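Local coordinates for protein HIAXHD3 (Humicola insolens, PDB 3ZXK) that hydrolyses alpha-L-arabinofuranosyl side chains, probably of arabinoxylan, as an exo-acting family 43 glycoside hydrolase, at residues V263-P275 against D464-T476. Residues are numbered along the deposited sequence; the frame is centred on the assembly and turned at random. Where two conformers were deposited one is given.
With AHR (alpha-L-arabinofuranose), chain C.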
ATOM      1  N   VAL A 263      -5.354  -1.860 -15.777  1.00  4.64           N
ATOM      2  CA  VAL A 263      -5.011  -2.398 -14.452  1.00  4.62           C
ATOM      3  C   VAL A 263      -5.945  -1.690 -13.493  1.00  4.48           C
ATOM      4  O   VAL A 263      -5.817  -0.492 -13.264  1.00  4.97           O
ATOM      5  CB  VAL A 263      -3.540  -2.129 -14.043  1.00  4.97           C
ATOM      6  CG1 VAL A 263      -3.231  -2.815 -12.727  1.00  5.17           C
ATOM      7  CG2 VAL A 263      -2.595  -2.644 -15.114  1.00  5.50           C
ATOM      8  N   ALA A 264      -6.899  -2.428 -12.948  1.00  4.56           N
ATOM      9  CA  ALA A 264      -7.881  -1.835 -12.011  1.00  4.05           C
ATOM     10  C   ALA A 264      -7.653  -2.436 -10.633  1.00  4.12           C
ATOM     11  O   ALA A 264      -6.763  -3.284 -10.474  1.00  4.50           O
ATOM     12  CB  ALA A 264      -9.322  -2.099 -12.476  1.00  4.65           C
ATOM     13  N   PHE A 265      -8.417  -2.038  -9.613  1.00  4.55           N
ATOM     14  CA  PHE A 265      -8.359  -2.850  -8.405  1.00  4.97           C
ATOM     15  C   PHE A 265      -9.740  -3.226  -7.928  1.00  5.55           C
ATOM     16  O   PHE A 265     -10.749  -2.612  -8.337  1.00  5.48           O
ATOM     17  CB  PHE A 265      -7.538  -2.181  -7.260  1.00  6.10           C
ATOM     18  CG  PHE A 265      -8.013  -0.809  -6.904  1.00  7.77           C
ATOM     19  CD1 PHE A 265      -9.085  -0.640  -6.023  1.00  9.00           C
ATOM     20  CD2 PHE A 265      -7.392   0.322  -7.452  1.00  8.28           C
ATOM     21  CE1 PHE A 265      -9.534   0.636  -5.690  1.00 10.33           C
ATOM     22  CE2 PHE A 265      -7.825   1.584  -7.109  1.00  9.71           C
ATOM     23  CZ  PHE A 265      -8.888   1.746  -6.232  1.00 10.54           C
ATOM     24  N   MET A 266      -9.765  -4.252  -7.072  1.00  5.27           N
ATOM     25  CA  MET A 266     -10.966  -4.805  -6.449  0.57  5.96           C
ATOM     26  C   MET A 266     -11.008  -4.385  -4.980  1.00  6.10           C
ATOM     27  O   MET A 266      -9.945  -4.291  -4.345  1.00  7.19           O
ATOM     28  CB  MET A 266     -10.900  -6.339  -6.475  0.57  6.57           C
ATOM     29  CG  MET A 266     -10.732  -6.975  -7.848  0.57  7.46           C
ATOM     30  SD  MET A 266     -12.120  -6.690  -8.974  0.57  9.36           S
ATOM     31  CE  MET A 266     -13.511  -7.419  -8.099  0.57  7.61           C
ATOM     32  N   ASP A 267     -12.214  -4.225  -4.432  1.00  6.03           N
ATOM     33  CA  ASP A 267     -12.428  -4.030  -2.981  1.00  6.03           C
ATOM     34  C   ASP A 267     -12.434  -5.367  -2.210  1.00  5.44           C
ATOM     35  O   ASP A 267     -13.451  -5.806  -1.675  1.00  5.54           O
ATOM     36  CB  ASP A 267     -13.688  -3.186  -2.691  1.00  7.11           C
ATOM     37  CG  ASP A 267     -13.538  -1.719  -3.126  1.00  7.92           C
ATOM     38  OD1 ASP A 267     -12.420  -1.181  -3.041  1.00 10.31           O
ATOM     39  OD2 ASP A 267     -14.549  -1.103  -3.556  1.00  8.76           O
ATOM     40  N   ALA A 268     -11.277  -6.018  -2.160  1.00  5.29           N
ATOM     41  CA  ALA A 268     -11.159  -7.363  -1.617  1.00  5.87           C
ATOM     42  C   ALA A 268     -10.953  -7.374  -0.099  1.00  5.38           C
ATOM     43  O   ALA A 268     -10.088  -8.095   0.407  1.00  5.81           O
ATOM     44  CB  ALA A 268     -10.021  -8.088  -2.327  1.00  6.10           C
ATOM     45  N   TYR A 269     -11.761  -6.584   0.625  1.00  5.13           N
ATOM     46  CA  TYR A 269     -11.766  -6.580   2.084  1.00  5.38           C
ATOM     47  C   TYR A 269     -12.184  -7.976   2.566  1.00  5.46           C
ATOM     48  O   TYR A 269     -13.030  -8.624   1.923  1.00  5.75           O
ATOM     49  CB  TYR A 269     -12.692  -5.488   2.595  1.00  5.49           C
ATOM     50  CG  TYR A 269     -12.135  -4.131   2.234  1.00  5.31           C
ATOM     51  CD1 TYR A 269     -10.998  -3.646   2.867  1.00  5.48           C
ATOM     52  CD2 TYR A 269     -12.690  -3.362   1.208  1.00  5.37           C
ATOM     53  CE1 TYR A 269     -10.443  -2.421   2.511  1.00  5.33           C
ATOM     54  CE2 TYR A 269     -12.142  -2.137   0.860  1.00  6.11           C
ATOM     55  CZ  TYR A 269     -11.014  -1.669   1.524  1.00  5.18           C
ATOM     56  OH  TYR A 269     -10.463  -0.441   1.171  1.00  6.41           O
ATOM     57  N   PRO A 270     -11.568  -8.478   3.664  1.00  5.30           N
ATOM     58  CA  PRO A 270     -10.713  -7.751   4.615  1.00  5.36           C
ATOM     59  C   PRO A 270      -9.227  -7.647   4.258  1.00  6.03           C
ATOM     60  O   PRO A 270      -8.460  -7.072   5.015  1.00  7.05           O
ATOM     61  CB  PRO A 270     -10.902  -8.541   5.915  1.00  5.95           C
ATOM     62  CG  PRO A 270     -11.048  -9.946   5.422  1.00  6.15           C
ATOM     63  CD  PRO A 270     -11.951  -9.799   4.200  1.00  5.74           C
ATOM     64  N   GLY A 271      -8.823  -8.179   3.114  1.00  6.13           N
ATOM     65  CA  GLY A 271      -7.434  -8.096   2.702  1.00  6.55           C
ATOM     66  C   GLY A 271      -6.979  -6.731   2.211  1.00  6.33           C
ATOM     67  O   GLY A 271      -5.798  -6.407   2.311  1.00  7.49           O
ATOM     68  N   GLY A 272      -7.899  -5.954   1.653  1.00  6.12           N
ATOM     69  CA  GLY A 272      -7.558  -4.669   1.035  1.00  5.87           C
ATOM     70  C   GLY A 272      -7.881  -4.626  -0.445  1.00  5.01           C
ATOM     71  O   GLY A 272      -8.714  -5.384  -0.922  1.00  5.65           O
ATOM     72  N   ARG A 273      -7.245  -3.708  -1.151  1.00  4.93           N
ATOM     73  CA  ARG A 273      -7.584  -3.411  -2.530  1.00  5.09           C
ATOM     74  C   ARG A 273      -6.454  -3.887  -3.414  1.00  4.81           C
ATOM     75  O   ARG A 273      -5.314  -3.442  -3.266  1.00  4.90           O
ATOM     76  CB  ARG A 273      -7.893  -1.925  -2.690  1.00  4.95           C
ATOM     77  CG  ARG A 273      -9.191  -1.633  -1.947  1.00  6.05           C
ATOM     78  CD  ARG A 273      -9.603  -0.182  -1.911  1.00  6.16           C
ATOM     79  NE  ARG A 273      -8.675   0.679  -1.201  1.00  6.22           N
ATOM     80  CZ  ARG A 273      -8.730   2.011  -1.242  1.00  7.21           C
ATOM     81  NH1 ARG A 273      -9.687   2.624  -1.968  1.00  9.02           N
ATOM     82  NH2 ARG A 273      -7.831   2.733  -0.560  1.00  7.99           N
ATOM     83  N   ILE A 274      -6.784  -4.828  -4.298  1.00  4.45           N
ATOM     84  CA  ILE A 274      -5.793  -5.614  -5.007  1.00  4.76           C
ATOM     85  C   ILE A 274      -5.958  -5.506  -6.526  1.00  4.36           C
ATOM     86  O   ILE A 274      -7.067  -5.391  -7.033  1.00  4.52           O
ATOM     87  CB  ILE A 274      -5.803  -7.096  -4.507  1.00  5.46           C
ATOM     88  CG1 ILE A 274      -7.072  -7.837  -4.961  1.00  5.98           C
ATOM     89  CG2 ILE A 274      -5.625  -7.138  -2.978  1.00  5.88           C
ATOM     90  CD1 ILE A 274      -7.147  -9.263  -4.443  1.00  6.34           C
ATOM     91  N   PRO A 275      -4.842  -5.561  -7.268  1.00  4.60           N
ATOM     92  CA  PRO A 275      -4.937  -5.296  -8.699  1.00  4.49           C
ATOM     93  C   PRO A 275      -5.358  -6.486  -9.563  1.00  4.65           C
ATOM     94  O   PRO A 275      -4.965  -7.632  -9.297  1.00  4.90           O
ATOM     95  CB  PRO A 275      -3.502  -4.888  -9.084  1.00  4.40           C
ATOM     96  CG  PRO A 275      -2.631  -5.571  -8.075  1.00  4.73           C
ATOM     97  CD  PRO A 275      -3.439  -5.592  -6.792  1.00  4.53           C
ATOM     98  N   ASP A 464      -6.918 -15.159   7.714  1.00  7.11           N
ATOM     99  CA  ASP A 464      -7.711 -15.459   6.533  1.00  6.90           C
ATOM    100  C   ASP A 464      -8.243 -14.144   5.990  1.00  6.76           C
ATOM    101  O   ASP A 464      -9.029 -13.451   6.676  1.00  7.19           O
ATOM    102  CB  ASP A 464      -8.873 -16.394   6.918  1.00  7.37           C
ATOM    103  CG  ASP A 464      -9.734 -16.798   5.714  1.00  8.45           C
ATOM    104  OD1 ASP A 464      -9.365 -16.435   4.590  1.00 10.22           O
ATOM    105  OD2 ASP A 464     -10.770 -17.466   5.887  1.00 11.41           O
ATOM    106  N   ILE A 465      -7.788 -13.759   4.801  1.00  6.32           N
ATOM    107  CA  ILE A 465      -8.271 -12.539   4.150  1.00  5.76           C
ATOM    108  C   ILE A 465      -9.102 -12.857   2.913  1.00  6.11           C
ATOM    109  O   ILE A 465      -9.265 -12.004   2.028  1.00  6.49           O
ATOM    110  CB  ILE A 465      -7.162 -11.480   3.859  1.00  5.30           C
ATOM    111  CG1 ILE A 465      -5.987 -12.050   3.035  1.00  5.09           C
ATOM    112  CG2 ILE A 465      -6.673 -10.905   5.187  1.00  5.31           C
ATOM    113  CD1 ILE A 465      -5.095 -11.001   2.380  1.00  6.60           C
ATOM    114  N   THR A 466      -9.635 -14.071   2.836  1.00  6.38           N
ATOM    115  CA  THR A 466     -10.526 -14.404   1.713  1.00  6.38           C
ATOM    116  C   THR A 466     -11.619 -13.325   1.610  1.00  6.07           C
ATOM    117  O   THR A 466     -12.238 -13.009   2.619  1.00  6.19           O
ATOM    118  CB  THR A 466     -11.190 -15.781   1.932  1.00  7.43           C
ATOM    119  OG1 THR A 466     -10.171 -16.776   2.104  1.00  8.47           O
ATOM    120  CG2 THR A 466     -12.070 -16.166   0.734  1.00  7.09           C
ATOM    121  N   PRO A 467     -11.818 -12.707   0.429  1.00  5.93           N
ATOM    122  CA  PRO A 467     -12.742 -11.575   0.334  1.00  5.80           C
ATOM    123  C   PRO A 467     -14.131 -11.892   0.896  1.00  5.93           C
ATOM    124  O   PRO A 467     -14.684 -12.983   0.696  1.00  6.45           O
ATOM    125  CB  PRO A 467     -12.764 -11.263  -1.165  1.00  5.98           C
ATOM    126  CG  PRO A 467     -11.398 -11.648  -1.603  1.00  6.84           C
ATOM    127  CD  PRO A 467     -11.082 -12.897  -0.836  1.00  6.57           C
ATOM    128  N   ALA A 468     -14.670 -10.918   1.612  1.00  5.33           N
ATOM    129  CA  ALA A 468     -16.003 -11.077   2.224  1.00  5.83           C
ATOM    130  C   ALA A 468     -16.778  -9.776   2.106  1.00  6.40           C
ATOM    131  O   ALA A 468     -17.762  -9.580   2.799  1.00  6.70           O
ATOM    132  CB  ALA A 468     -15.893 -11.534   3.678  1.00  6.00           C
ATOM    133  N   PHE A 469     -16.351  -8.911   1.185  1.00  6.87           N
ATOM    134  CA  PHE A 469     -16.948  -7.588   1.065  1.00  7.23           C
ATOM    135  C   PHE A 469     -18.381  -7.724   0.563  1.00  8.34           C
ATOM    136  O   PHE A 469     -18.656  -8.449  -0.391  1.00  8.89           O
ATOM    137  CB  PHE A 469     -16.121  -6.760   0.076  1.00  7.39           C
ATOM    138  CG  PHE A 469     -16.359  -5.280   0.151  1.00  7.92           C
ATOM    139  CD1 PHE A 469     -16.211  -4.577   1.359  1.00  8.81           C
ATOM    140  CD2 PHE A 469     -16.651  -4.577  -1.000  1.00  7.96           C
ATOM    141  CE1 PHE A 469     -16.385  -3.194   1.403  1.00  9.90           C
ATOM    142  CE2 PHE A 469     -16.826  -3.203  -0.968  1.00  9.05           C
ATOM    143  CZ  PHE A 469     -16.689  -2.508   0.232  1.00  9.83           C
ATOM    144  N   GLY A 470     -19.289  -7.026   1.235  1.00  9.14           N
ATOM    145  CA  GLY A 470     -20.712  -7.057   0.867  1.00 10.19           C
ATOM    146  C   GLY A 470     -21.470  -8.277   1.403  1.00 10.41           C
ATOM    147  O   GLY A 470     -22.675  -8.396   1.187  1.00 12.09           O
ATOM    148  N   THR A 471     -20.766  -9.199   2.056  1.00 10.34           N
ATOM    149  CA  THR A 471     -21.408 -10.368   2.681  1.00 10.10           C
ATOM    150  C   THR A 471     -21.718 -10.131   4.153  1.00 10.73           C
ATOM    151  O   THR A 471     -21.335  -9.098   4.715  1.00 11.90           O
ATOM    152  CB  THR A 471     -20.541 -11.643   2.570  1.00  9.29           C
ATOM    153  OG1 THR A 471     -19.495 -11.621   3.559  1.00  9.28           O
ATOM    154  CG2 THR A 471     -19.951 -11.784   1.146  1.00 10.48           C
ATOM    155  N   ASN A 472     -22.380 -11.111   4.776  1.00 10.95           N
ATOM    156  CA  ASN A 472     -22.655 -11.080   6.205  1.00 13.10           C
ATOM    157  C   ASN A 472     -21.691 -11.991   6.961  1.00 12.87           C
ATOM    158  O   ASN A 472     -21.997 -12.433   8.058  1.00 16.44           O
ATOM    159  CB  ASN A 472     -24.104 -11.500   6.493  1.00 13.45           C
ATOM    160  CG  ASN A 472     -25.133 -10.488   6.009  1.00 15.14           C
ATOM    161  OD1 ASN A 472     -24.795  -9.376   5.590  1.00 18.69           O
ATOM    162  ND2 ASN A 472     -26.408 -10.871   6.076  1.00 18.39           N
ATOM    163  N   THR A 473     -20.549 -12.307   6.358  1.00 11.95           N
ATOM    164  CA  THR A 473     -19.564 -13.190   7.005  1.00 12.80           C
ATOM    165  C   THR A 473     -18.256 -12.468   7.310  1.00 11.11           C
ATOM    166  O   THR A 473     -17.667 -11.842   6.413  1.00 11.25           O
ATOM    167  CB  THR A 473     -19.226 -14.400   6.120  1.00 14.52           C
ATOM    168  OG1 THR A 473     -20.421 -15.149   5.848  1.00 17.65           O
ATOM    169  CG2 THR A 473     -18.220 -15.335   6.817  1.00 16.50           C
ATOM    170  N   GLU A 474     -17.772 -12.591   8.548  1.00 10.59           N
ATOM    171  CA  GLU A 474     -16.467 -12.040   8.925  1.00  9.63           C
ATOM    172  C   GLU A 474     -15.456 -13.172   9.003  1.00  9.04           C
ATOM    173  O   GLU A 474     -15.728 -14.214   9.587  1.00 11.49           O
ATOM    174  CB  GLU A 474     -16.542 -11.279  10.261  1.00 10.46           C
ATOM    175  CG  GLU A 474     -17.327  -9.987  10.160  1.00 11.83           C
ATOM    176  CD  GLU A 474     -17.331  -9.162  11.438  1.00 14.34           C
ATOM    177  OE1 GLU A 474     -17.028  -9.705  12.519  1.00 14.25           O
ATOM    178  OE2 GLU A 474     -17.650  -7.953  11.371  1.00 16.09           O
ATOM    179  N   ARG A 475     -14.305 -12.981   8.381  1.00  7.45           N
ATOM    180  CA  ARG A 475     -13.238 -13.960   8.444  1.00  7.30           C
ATOM    181  C   ARG A 475     -12.583 -13.942   9.820  1.00  6.98           C
ATOM    182  O   ARG A 475     -12.747 -13.002  10.611  1.00  6.95           O
ATOM    183  CB  ARG A 475     -12.170 -13.625   7.404  1.00  7.22           C
ATOM    184  CG  ARG A 475     -12.654 -13.524   5.971  1.00  7.65           C
ATOM    185  CD  ARG A 475     -13.322 -14.815   5.511  1.00  8.79           C
ATOM    186  NE  ARG A 475     -13.906 -14.661   4.179  1.00  8.77           N
ATOM    187  CZ  ARG A 475     -14.897 -15.402   3.695  1.00 10.28           C
ATOM    188  NH1 ARG A 475     -15.444 -16.371   4.430  1.00 12.72           N
ATOM    189  NH2 ARG A 475     -15.365 -15.154   2.484  1.00 11.91           N
ATOM    190  N   THR A 476     -11.829 -14.992  10.115  1.00  7.03           N
ATOM    191  CA  THR A 476     -11.166 -15.037  11.409  1.00  7.87           C
ATOM    192  C   THR A 476      -9.668 -15.315  11.283  1.00  8.22           C
ATOM    193  O   THR A 476      -9.175 -15.901  10.291  1.00  9.10           O
ATOM    194  CB  THR A 476     -11.786 -16.100  12.338  1.00  9.09           C
ATOM    195  OG1 THR A 476     -11.634 -17.385  11.730  1.00 12.46           O
ATOM    196  CG2 THR A 476     -13.269 -15.825  12.601  1.00 10.29           C
TER
HETATM  197  O5  AHR C   3     -15.811   0.551  -1.856  1.00 12.55           O
HETATM  198  C5  AHR C   3     -14.720   0.993  -1.023  1.00 13.07           C
HETATM  199  C4  AHR C   3     -14.004   2.216  -1.606  1.00 14.68           C
HETATM  200  O4  AHR C   3     -14.911   3.305  -1.757  1.00 15.54           O
HETATM  201  C3  AHR C   3     -13.426   2.079  -3.011  1.00 12.47           C
HETATM  202  O3  AHR C   3     -12.162   1.433  -3.034  1.00 12.69           O
HETATM  203  C2  AHR C   3     -13.278   3.496  -3.494  1.00 15.72           C
HETATM  204  O2  AHR C   3     -13.515   3.608  -4.911  1.00 15.79           O
HETATM  205  C1  AHR C   3     -14.372   4.216  -2.731  1.00 17.61           C
HETATM  206  O   HOH W   1      -8.317 -10.194   0.202  1.00  6.84           O
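The side chains of Y269 and F469 lie side by side and point the same way, but their rings meet obliquely, with planes 51° apart. CD2 of Y269 lies over one face of the F469 ring, displaced toward the rim, 3.7 Å from F469 CE1. F469 extends from a type II turn, A468-T471, and a chi1 of -163° swings its CG away from the backbone N, bringing CE2 to 3.6 Å from CB of D267. D267 in turn grips the arabinofuranose with both carboxylate oxygens: OD1 accepts from O3 of the sugar at 2.6 Å and OD2 from its O5. R273 NH1 also donates to O3, which lies in the guanidinium plane. The hairpin connection between strands 260-267 and 273-282 of the family 43 catalytic domain meets a loop of the C-terminal concanavalin A-like domain, and F469, like W502, is a pocket residue from that second domain. Backbone joins the two directly where A468 N donates to Y269 O (2.8 Å, 172° at the hydrogen). P270, after a cis peptide bond, rests its CG 4.0 Å from CG of R475, the two side chains crossing at about a right angle. R475 NE and NH2 donate to T466 O and P467 O, which lie near the guanidinium plane at its edge though the donors stand above both carbonyl planes, tying the loop back on itself. Beyond P270, I465 packs CB against G271 CA at 3.6 Å, and a water donates to both A268 O and I465 O.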